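Local coordinates for uncharacterized NTF2-like protein (Burkholderia xenovorans LB400, PDB 3FGY) that is of unknown function but has the NTF2-like, SnoaL-type fold, whose cone-shaped cavity in relatives often holds a small-molecule ligand or an active site, at residues Thr4-Phe15 against Phe75-Val84; Ser62-Pro70 against Gly86-Ser94. All coordinates share one frame; numbering follows the deposited sequence.

Interaction 1 of 2, residues Thr4-Phe15 against Phe75-Val84; sequences TQENVQIVKDFF and FVAQGERVLV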
loop_
_atom_site.group_PDB
_atom_site.type_symbol
_atom_site.label_atom_id
_atom_site.label_comp_id
_atom_site.label_asym_id
_atom_site.label_seq_id
_atom_site.Cartn_x
_atom_site.Cartn_y
_atom_site.Cartn_z
ATOM N N THR A 4 20.012 -4.776 -5.140
ATOM C CA THR A 4 19.078 -4.725 -3.987
ATOM C C THR A 4 19.109 -5.959 -3.059
ATOM O O THR A 4 18.361 -6.031 -2.071
ATOM C CB THR A 4 17.631 -4.597 -4.489
ATOM O OG1 THR A 4 17.300 -5.765 -5.254
ATOM C CG2 THR A 4 17.455 -3.344 -5.336
ATOM N N GLN A 5 19.951 -6.931 -3.396
ATOM C CA GLN A 5 19.975 -8.225 -2.712
ATOM C C GLN A 5 20.209 -8.026 -1.224
ATOM O O GLN A 5 19.550 -8.654 -0.383
ATOM C CB GLN A 5 21.100 -9.110 -3.280
ATOM C CG GLN A 5 21.140 -9.229 -4.810
ATOM C CD GLN A 5 19.906 -9.870 -5.374
ATOM O OE1 GLN A 5 19.233 -9.299 -6.239
ATOM N NE2 GLN A 5 19.585 -11.065 -4.882
ATOM N N GLU A 6 21.137 -7.121 -0.927
ATOM C CA GLU A 6 21.563 -6.851 0.435
ATOM C C GLU A 6 20.438 -6.173 1.193
ATOM O O GLU A 6 20.144 -6.547 2.332
ATOM C CB GLU A 6 22.833 -5.980 0.467
ATOM C CG GLU A 6 24.040 -6.522 -0.351
ATOM C CD GLU A 6 24.077 -6.009 -1.811
ATOM O OE1 GLU A 6 23.143 -6.314 -2.611
ATOM O OE2 GLU A 6 25.060 -5.312 -2.157
ATOM N N ASN A 7 19.793 -5.194 0.562
ATOM C CA ASN A 7 18.667 -4.507 1.219
ATOM C C ASN A 7 17.509 -5.442 1.523
ATOM O O ASN A 7 16.897 -5.357 2.589
ATOM C CB ASN A 7 18.156 -3.337 0.377
ATOM C CG ASN A 7 19.124 -2.200 0.345
ATOM O OD1 ASN A 7 20.110 -2.218 1.076
ATOM N ND2 ASN A 7 18.859 -1.197 -0.491
ATOM N N VAL A 8 17.215 -6.346 0.592
ATOM C CA VAL A 8 16.129 -7.304 0.803
ATOM C C VAL A 8 16.478 -8.239 1.980
ATOM O O VAL A 8 15.609 -8.549 2.804
ATOM C CB VAL A 8 15.807 -8.116 -0.467
ATOM C CG1 VAL A 8 14.915 -9.307 -0.129
ATOM C CG2 VAL A 8 15.166 -7.227 -1.522
ATOM N N GLN A 9 17.732 -8.670 2.072
ATOM C CA GLN A 9 18.126 -9.521 3.184
ATOM C C GLN A 9 18.014 -8.787 4.528
ATOM O O GLN A 9 17.575 -9.375 5.507
ATOM C CB GLN A 9 19.537 -10.058 3.004
ATOM C CG GLN A 9 19.916 -11.102 4.039
ATOM C CD GLN A 9 18.966 -12.286 4.019
ATOM O OE1 GLN A 9 18.897 -13.021 3.028
ATOM N NE2 GLN A 9 18.205 -12.464 5.098
ATOM N N ILE A 10 18.387 -7.509 4.558
ATOM C CA ILE A 10 18.216 -6.669 5.769
ATOM C C ILE A 10 16.761 -6.563 6.188
ATOM O O ILE A 10 16.430 -6.674 7.368
ATOM C CB ILE A 10 18.759 -5.245 5.550
ATOM C CG1 ILE A 10 20.285 -5.275 5.460
ATOM C CG2 ILE A 10 18.331 -4.318 6.675
ATOM C CD1 ILE A 10 20.875 -4.047 4.811
ATOM N N VAL A 11 15.878 -6.348 5.215
ATOM C CA VAL A 11 14.465 -6.272 5.514
ATOM C C VAL A 11 13.969 -7.632 6.020
ATOM O O VAL A 11 13.246 -7.699 7.010
ATOM C CB VAL A 11 13.659 -5.758 4.311
ATOM C CG1 VAL A 11 12.174 -5.895 4.570
ATOM C CG2 VAL A 11 14.035 -4.301 4.022
ATOM N N LYS A 12 14.380 -8.715 5.363
ATOM C CA LYS A 12 14.091 -10.067 5.864
ATOM C C LYS A 12 14.656 -10.299 7.291
ATOM O O LYS A 12 13.977 -10.898 8.127
ATOM C CB LYS A 12 14.603 -11.127 4.869
ATOM C CG LYS A 12 13.809 -11.151 3.561
ATOM C CD LYS A 12 14.322 -12.198 2.575
ATOM C CE LYS A 12 13.440 -12.265 1.328
ATOM N NZ LYS A 12 14.045 -13.087 0.222
ATOM N N ASP A 13 15.863 -9.808 7.566
ATOM C CA ASP A 13 16.469 -9.862 8.921
ATOM C C ASP A 13 15.670 -9.035 9.942
ATOM O O ASP A 13 15.675 -9.340 11.140
ATOM C CB ASP A 13 17.909 -9.328 8.917
ATOM C CG ASP A 13 18.889 -10.241 8.197
ATOM O OD1 ASP A 13 18.549 -11.419 7.945
ATOM O OD2 ASP A 13 19.999 -9.755 7.882
ATOM N N PHE A 14 15.009 -7.980 9.454
ATOM C CA PHE A 14 14.246 -7.045 10.289
ATOM C C PHE A 14 13.045 -7.766 10.895
ATOM O O PHE A 14 12.884 -7.794 12.124
ATOM C CB PHE A 14 13.822 -5.836 9.440
ATOM C CG PHE A 14 13.018 -4.803 10.180
ATOM C CD1 PHE A 14 13.619 -3.940 11.080
ATOM C CD2 PHE A 14 11.660 -4.675 9.938
ATOM C CE1 PHE A 14 12.857 -2.982 11.747
ATOM C CE2 PHE A 14 10.906 -3.715 10.597
ATOM C CZ PHE A 14 11.507 -2.880 11.496
ATOM N N PHE A 15 12.241 -8.380 10.032
ATOM C CA PHE A 15 11.184 -9.297 10.461
ATOM C C PHE A 15 11.709 -10.577 11.143
ATOM O O PHE A 15 11.010 -11.184 11.957
ATOM C CB PHE A 15 10.332 -9.721 9.274
ATOM C CG PHE A 15 9.905 -8.588 8.389
ATOM C CD1 PHE A 15 9.578 -7.342 8.922
ATOM C CD2 PHE A 15 9.799 -8.775 7.012
ATOM C CE1 PHE A 15 9.171 -6.295 8.089
ATOM C CE2 PHE A 15 9.394 -7.731 6.177
ATOM C CZ PHE A 15 9.079 -6.491 6.720
ATOM N N PHE A 75 8.569 -9.364 -2.009
ATOM C CA PHE A 75 9.502 -8.241 -1.901
ATOM C C PHE A 75 9.714 -7.656 -3.291
ATOM O O PHE A 75 10.084 -8.391 -4.225
ATOM C CB PHE A 75 10.835 -8.690 -1.287
ATOM C CG PHE A 75 10.701 -9.178 0.101
ATOM C CD1 PHE A 75 10.286 -10.482 0.349
ATOM C CD2 PHE A 75 10.914 -8.336 1.176
ATOM C CE1 PHE A 75 10.119 -10.939 1.627
ATOM C CE2 PHE A 75 10.744 -8.800 2.457
ATOM C CZ PHE A 75 10.346 -10.090 2.685
ATOM N N VAL A 76 9.489 -6.354 -3.416
ATOM C CA VAL A 76 9.759 -5.623 -4.636
ATOM C C VAL A 76 10.744 -4.517 -4.280
ATOM O O VAL A 76 10.395 -3.623 -3.502
ATOM C CB VAL A 76 8.491 -5.026 -5.241
ATOM C CG1 VAL A 76 8.831 -4.321 -6.574
ATOM C CG2 VAL A 76 7.432 -6.122 -5.439
ATOM N N ALA A 77 11.951 -4.593 -4.853
ATOM C CA ALA A 77 13.088 -3.784 -4.438
ATOM C C ALA A 77 13.688 -3.030 -5.638
ATOM O O ALA A 77 13.917 -3.607 -6.702
ATOM C CB ALA A 77 14.183 -4.680 -3.766
ATOM N N GLN A 78 13.962 -1.748 -5.437
ATOM C CA GLN A 78 14.641 -0.928 -6.424
ATOM C C GLN A 78 15.318 0.213 -5.670
ATOM O O GLN A 78 14.729 0.806 -4.747
ATOM C CB GLN A 78 13.647 -0.412 -7.476
ATOM C CG GLN A 78 14.324 0.235 -8.667
ATOM C CD GLN A 78 13.355 0.610 -9.774
ATOM O OE1 GLN A 78 12.194 0.903 -9.532
ATOM N NE2 GLN A 78 13.865 0.642 -11.013
ATOM N N GLY A 79 16.577 0.467 -6.002
ATOM C CA GLY A 79 17.309 1.527 -5.355
ATOM C C GLY A 79 17.427 1.244 -3.870
ATOM O O GLY A 79 17.794 0.141 -3.478
ATOM N N GLU A 80 17.076 2.234 -3.059
ATOM C CA GLU A 80 17.148 2.102 -1.604
ATOM C C GLU A 80 15.815 1.629 -1.020
ATOM O O GLU A 80 15.644 1.586 0.194
ATOM C CB GLU A 80 17.592 3.425 -0.955
ATOM C CG GLU A 80 16.552 4.542 -0.921
ATOM C CD GLU A 80 17.108 5.860 -0.384
ATOM O OE1 GLU A 80 18.298 5.913 -0.017
ATOM O OE2 GLU A 80 16.346 6.844 -0.344
ATOM N N ARG A 81 14.874 1.269 -1.882
ATOM C CA ARG A 81 13.522 0.943 -1.462
ATOM C C ARG A 81 13.227 -0.551 -1.535
ATOM O O ARG A 81 13.662 -1.211 -2.469
ATOM C CB ARG A 81 12.530 1.718 -2.334
ATOM C CG ARG A 81 12.764 3.230 -2.320
ATOM C CD ARG A 81 12.110 3.868 -1.119
ATOM N NE ARG A 81 10.684 4.163 -1.332
ATOM C CZ ARG A 81 9.792 4.298 -0.345
ATOM N NH1 ARG A 81 10.125 4.131 0.923
ATOM N NH2 ARG A 81 8.540 4.578 -0.634
ATOM N N VAL A 82 12.521 -1.060 -0.526
ATOM C CA VAL A 82 11.990 -2.409 -0.513
ATOM C C VAL A 82 10.526 -2.273 -0.110
ATOM O O VAL A 82 10.217 -1.774 0.962
ATOM C CB VAL A 82 12.740 -3.319 0.504
ATOM C CG1 VAL A 82 12.209 -4.713 0.447
ATOM C CG2 VAL A 82 14.231 -3.339 0.197
ATOM N N LEU A 83 9.629 -2.628 -1.020
ATOM C CA LEU A 83 8.223 -2.667 -0.702
ATOM C C LEU A 83 7.844 -4.113 -0.463
ATOM O O LEU A 83 8.137 -4.997 -1.284
ATOM C CB LEU A 83 7.411 -2.023 -1.814
ATOM C CG LEU A 83 7.207 -0.522 -1.610
ATOM C CD1 LEU A 83 8.513 0.286 -1.518
ATOM C CD2 LEU A 83 6.239 0.020 -2.694
ATOM N N VAL A 84 7.231 -4.364 0.687
ATOM C CA VAL A 84 6.827 -5.688 1.105
ATOM C C VAL A 84 5.305 -5.771 0.967
ATOM O O VAL A 84 4.585 -4.966 1.573
ATOM C CB VAL A 84 7.267 -5.996 2.558
ATOM C CG1 VAL A 84 6.981 -7.452 2.872
ATOM C CG2 VAL A 84 8.778 -5.693 2.752
HETATM O O HOH W 1 15.268 -5.924 -7.269
HETATM O O HOH W 2 16.486 -1.958 -2.328
#

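Interaction 2 of 2, residues Ser62-Pro70 against Gly86-Ser94; sequences SEMVEISYP and GFATGRVKS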
loop_
_atom_site.group_PDB
_atom_site.type_symbol
_atom_site.label_atom_id
_atom_site.label_comp_id
_atom_site.label_asym_id
_atom_site.label_seq_id
_atom_site.Cartn_x
_atom_site.Cartn_y
_atom_site.Cartn_z
ATOM N N SER A 62 1.685 -6.821 20.460
ATOM C CA SER A 62 1.569 -8.147 21.097
ATOM C C SER A 62 0.419 -8.202 22.114
ATOM O O SER A 62 -0.250 -9.246 22.277
ATOM C CB SER A 62 2.892 -8.504 21.765
ATOM O OG SER A 62 3.001 -7.928 23.063
ATOM N N GLU A 63 0.200 -7.072 22.786
ATOM C CA GLU A 63 -0.853 -6.939 23.770
ATOM C C GLU A 63 -2.249 -6.766 23.194
ATOM O O GLU A 63 -3.227 -7.148 23.852
ATOM C CB GLU A 63 -0.546 -5.758 24.699
ATOM C CG GLU A 63 0.595 -6.073 25.638
ATOM C CD GLU A 63 1.068 -4.886 26.458
ATOM O OE1 GLU A 63 0.443 -3.803 26.393
ATOM O OE2 GLU A 63 2.086 -5.064 27.165
HETATM N N MSE A 64 -2.370 -6.225 21.986
HETATM C CA MSE A 64 -3.719 -5.903 21.550
HETATM C C MSE A 64 -4.225 -6.645 20.339
HETATM O O MSE A 64 -5.425 -6.660 20.120
HETATM C CB MSE A 64 -3.877 -4.409 21.380
HETATM C CG MSE A 64 -3.859 -3.720 22.712
HETATM SE SE MSE A 64 -3.983 -1.860 22.461
HETATM C CE MSE A 64 -5.880 -1.527 22.891
ATOM N N VAL A 65 -3.356 -7.345 19.615
ATOM C CA VAL A 65 -3.802 -8.031 18.402
ATOM C C VAL A 65 -3.071 -9.352 18.209
ATOM O O VAL A 65 -1.895 -9.498 18.575
ATOM C CB VAL A 65 -3.669 -7.143 17.145
ATOM C CG1 VAL A 65 -2.219 -6.942 16.740
ATOM C CG2 VAL A 65 -4.432 -7.754 15.975
ATOM N N GLU A 66 -3.817 -10.329 17.688
ATOM C CA GLU A 66 -3.294 -11.606 17.245
ATOM C C GLU A 66 -3.245 -11.498 15.732
ATOM O O GLU A 66 -4.253 -11.146 15.112
ATOM C CB GLU A 66 -4.233 -12.730 17.675
ATOM C CG GLU A 66 -4.283 -12.953 19.195
ATOM C CD GLU A 66 -5.482 -13.747 19.673
ATOM O OE1 GLU A 66 -6.279 -14.200 18.835
ATOM O OE2 GLU A 66 -5.626 -13.933 20.913
ATOM N N ILE A 67 -2.075 -11.724 15.142
ATOM C CA ILE A 67 -1.928 -11.571 13.712
ATOM C C ILE A 67 -1.239 -12.795 13.110
ATOM O O ILE A 67 -0.291 -13.362 13.690
ATOM C CB ILE A 67 -1.219 -10.248 13.346
ATOM C CG1 ILE A 67 -1.311 -9.992 11.839
ATOM C CG2 ILE A 67 0.224 -10.248 13.863
ATOM C CD1 ILE A 67 -0.837 -8.622 11.419
ATOM N N SER A 68 -1.756 -13.216 11.965
ATOM C CA SER A 68 -1.270 -14.385 11.229
ATOM C C SER A 68 -1.019 -13.987 9.789
ATOM O O SER A 68 -1.810 -13.262 9.207
ATOM C CB SER A 68 -2.328 -15.502 11.220
ATOM O OG SER A 68 -2.568 -16.024 12.509
ATOM N N TYR A 69 0.033 -14.530 9.196
ATOM C CA TYR A 69 0.343 -14.304 7.801
ATOM C C TYR A 69 0.271 -15.677 7.127
ATOM O O TYR A 69 1.170 -16.505 7.341
ATOM C CB TYR A 69 1.752 -13.681 7.691
ATOM C CG TYR A 69 1.933 -12.470 8.600
ATOM C CD1 TYR A 69 1.554 -11.187 8.183
ATOM C CD2 TYR A 69 2.427 -12.619 9.899
ATOM C CE1 TYR A 69 1.705 -10.075 9.028
ATOM C CE2 TYR A 69 2.585 -11.520 10.761
ATOM C CZ TYR A 69 2.212 -10.249 10.325
ATOM O OH TYR A 69 2.373 -9.171 11.193
ATOM N N PRO A 70 -0.841 -15.977 6.425
ATOM C CA PRO A 70 -0.987 -17.336 5.863
ATOM C C PRO A 70 0.082 -17.728 4.836
ATOM O O PRO A 70 0.430 -18.909 4.754
ATOM C CB PRO A 70 -2.379 -17.336 5.204
ATOM C CG PRO A 70 -2.950 -15.971 5.386
ATOM C CD PRO A 70 -2.022 -15.116 6.181
ATOM N N GLY A 86 1.860 -8.035 1.284
ATOM C CA GLY A 86 1.385 -9.217 1.982
ATOM C C GLY A 86 -0.062 -9.171 2.394
ATOM O O GLY A 86 -0.802 -8.261 2.027
ATOM N N PHE A 87 -0.438 -10.179 3.161
ATOM C CA PHE A 87 -1.827 -10.371 3.574
ATOM C C PHE A 87 -1.799 -10.973 4.968
ATOM O O PHE A 87 -0.977 -11.843 5.264
ATOM C CB PHE A 87 -2.571 -11.247 2.566
ATOM C CG PHE A 87 -3.958 -11.637 2.997
ATOM C CD1 PHE A 87 -5.039 -10.805 2.774
ATOM C CD2 PHE A 87 -4.168 -12.841 3.627
ATOM C CE1 PHE A 87 -6.332 -11.184 3.189
ATOM C CE2 PHE A 87 -5.417 -13.213 4.043
ATOM C CZ PHE A 87 -6.504 -12.389 3.823
ATOM N N ALA A 88 -2.658 -10.458 5.836
ATOM C CA ALA A 88 -2.777 -10.927 7.207
ATOM C C ALA A 88 -4.209 -11.207 7.556
ATOM O O ALA A 88 -5.125 -10.576 7.013
ATOM C CB ALA A 88 -2.238 -9.877 8.214
ATOM N N THR A 89 -4.384 -12.134 8.488
ATOM C CA THR A 89 -5.641 -12.295 9.181
ATOM C C THR A 89 -5.379 -12.037 10.667
ATOM O O THR A 89 -4.268 -12.254 11.174
ATOM C CB THR A 89 -6.246 -13.682 8.966
ATOM O OG1 THR A 89 -5.354 -14.679 9.467
ATOM C CG2 THR A 89 -6.512 -13.932 7.482
ATOM N N GLY A 90 -6.361 -11.514 11.377
ATOM C CA GLY A 90 -6.153 -11.215 12.766
ATOM C C GLY A 90 -7.388 -11.163 13.628
ATOM O O GLY A 90 -8.515 -11.264 13.146
ATOM N N ARG A 91 -7.148 -10.993 14.918
ATOM C CA ARG A 91 -8.190 -10.814 15.894
ATOM C C ARG A 91 -7.746 -9.806 16.937
ATOM O O ARG A 91 -6.614 -9.842 17.418
ATOM C CB ARG A 91 -8.554 -12.135 16.526
ATOM C CG ARG A 91 -9.753 -12.050 17.462
ATOM C CD ARG A 91 -10.292 -13.452 17.739
ATOM N NE ARG A 91 -9.339 -14.242 18.527
ATOM C CZ ARG A 91 -9.487 -15.536 18.856
ATOM N NH1 ARG A 91 -10.559 -16.245 18.495
ATOM N NH2 ARG A 91 -8.546 -16.133 19.576
ATOM N N VAL A 92 -8.634 -8.874 17.231
ATOM C CA VAL A 92 -8.381 -7.837 18.218
ATOM C C VAL A 92 -8.749 -8.374 19.583
ATOM O O VAL A 92 -9.877 -8.820 19.807
ATOM C CB VAL A 92 -9.155 -6.530 17.898
ATOM C CG1 VAL A 92 -8.923 -5.497 19.001
ATOM C CG2 VAL A 92 -8.730 -5.967 16.551
ATOM N N LYS A 93 -7.796 -8.383 20.504
ATOM C CA LYS A 93 -8.015 -9.050 21.783
ATOM C C LYS A 93 -9.137 -8.416 22.619
ATOM O O LYS A 93 -9.926 -9.140 23.236
ATOM C CB LYS A 93 -6.697 -9.152 22.568
ATOM C CG LYS A 93 -5.622 -10.034 21.940
ATOM C CD LYS A 93 -4.466 -10.249 22.945
ATOM C CE LYS A 93 -3.277 -11.057 22.396
ATOM N NZ LYS A 93 -3.363 -12.577 22.606
ATOM N N SER A 94 -9.233 -7.082 22.637
ATOM C CA SER A 94 -10.162 -6.384 23.542
ATOM C C SER A 94 -11.598 -6.466 23.063
ATOM O O SER A 94 -12.529 -6.542 23.863
ATOM C CB SER A 94 -9.783 -4.912 23.676
ATOM O OG SER A 94 -9.894 -4.227 22.454
HETATM O O HOH W 3 -6.961 -5.429 21.976
#

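Interaction 1 of 2, residues Thr4-Phe15 against Phe75-Val84
K12 lays its aliphatic chain across the ring of F75, CE standing 3.9 Å from the ring centroid and 25° off the normal, a CH-pi contact over one face. This is the helix-on-sheet packing of the NTF2-like fold: the N-terminal helix, here 5-15, lies against the hairpin formed by 75-78 and 81-84, whose strands are joined by a type II' turn from Q78 to R81. The helix axis runs at 47° to strand 81-84 and passes 8.7 Å from it. With CG beside the backbone N (chi1 -69°) and the rest of the chain extended, K12 carries CE over the face, while its CG passes outside the rim beside F75 CZ, at 3.7 Å. V11 works between the strands: CG1 meets the edge of the F75 ring in its plane and also touches V84 CG2, while CG2 meets V82 tip to tip, 3.9 Å from V82 CB. One turn on, F15 presents its own ring edge, CE2, to V84 CG2 at 4.0 Å and comes close to F75 CE2. At the start of the helix the packing tightens around the small A77, whose CB lies 3.5 Å from T4 CB and equally near V8 CG2. Strand 98-110 continues the floor under the helix, where I107 and V109 touch V11. R81, at the end of the turn, forms a salt bridge with E74 of the second subunit. Beyond the apolar strip, polar links between helix and hairpin run through water. One water joins T4 OG1 to A77 O. A second ties the N7 amide to the turn, accepting from N7 ND2 at 3.1 Å and donating to both G79 O and R81 O.

Interaction 2 of 2, residues Ser62-Pro70 against Gly86-Ser94
E66 sets CG beside its backbone N (chi1 -68°) and extends from there, whereas R91 starts with CG opposite the backbone N and bends at chi3; the two chains thus run side by side from a hydrogen-bonded antiparallel pair. Carboxylate and guanidinium planes remain 58° apart. R91 NE reaches E66 OE1 at 3.1 Å on its syn side but 31° out of the carboxylate plane, and NH2 adds a weak bond to the same oxygen. K93 crosses E66 at about a right angle and brings NZ to the anti lone pair of OE2, at 3.1 Å. Beneath this network, strands 65-68 and 86-92 form one end of the long hairpin of the NTF2-like sheet. E66 N gives R91 O a bond of 2.9 Å, R91 N returns one to E66 O, and S68 and T89 exchange a second pair. Where helix 50-64 passes into the strand, K93 N hydrogen-bonds to the carbonyl O of M64, a selenomethionine. On the face bearing V65 and I67, I67 CD1, in the conformer given, packs on A88 CB (3.7 Å); the I67 side chain lies about 4 Å from an unidentified bound ligand, consistent with a pocket there. Near the end of the pairing P70 CG meets the edge of the F87 ring. With each carboxylate oxygen engaged by a different basic residue, the two salt bridges would favour the ionised form of E66 and probably limit its rotation.

Overall arrangement
From the N terminus, helix 5-20 comes first, and interaction 1 closes a long loop where the hairpin tip, about sixty residues later, returns to pack against it. Within that loop the chain passes through the short helix 23-28, the first strands and helix 50-64, then enters strand 65-78. Interaction 2 starts at this helix-to-strand junction and closes the shorter loop at the opposite end of the same hairpin. The segments alternate along the chain, so the two contacts cross rather than nest. Their centres lie about 23 Å apart on opposite sides of the chain's centre; strands 65-78 and 81-92 connect them, tying the N-terminal helix and helix 50-64 to one sheet.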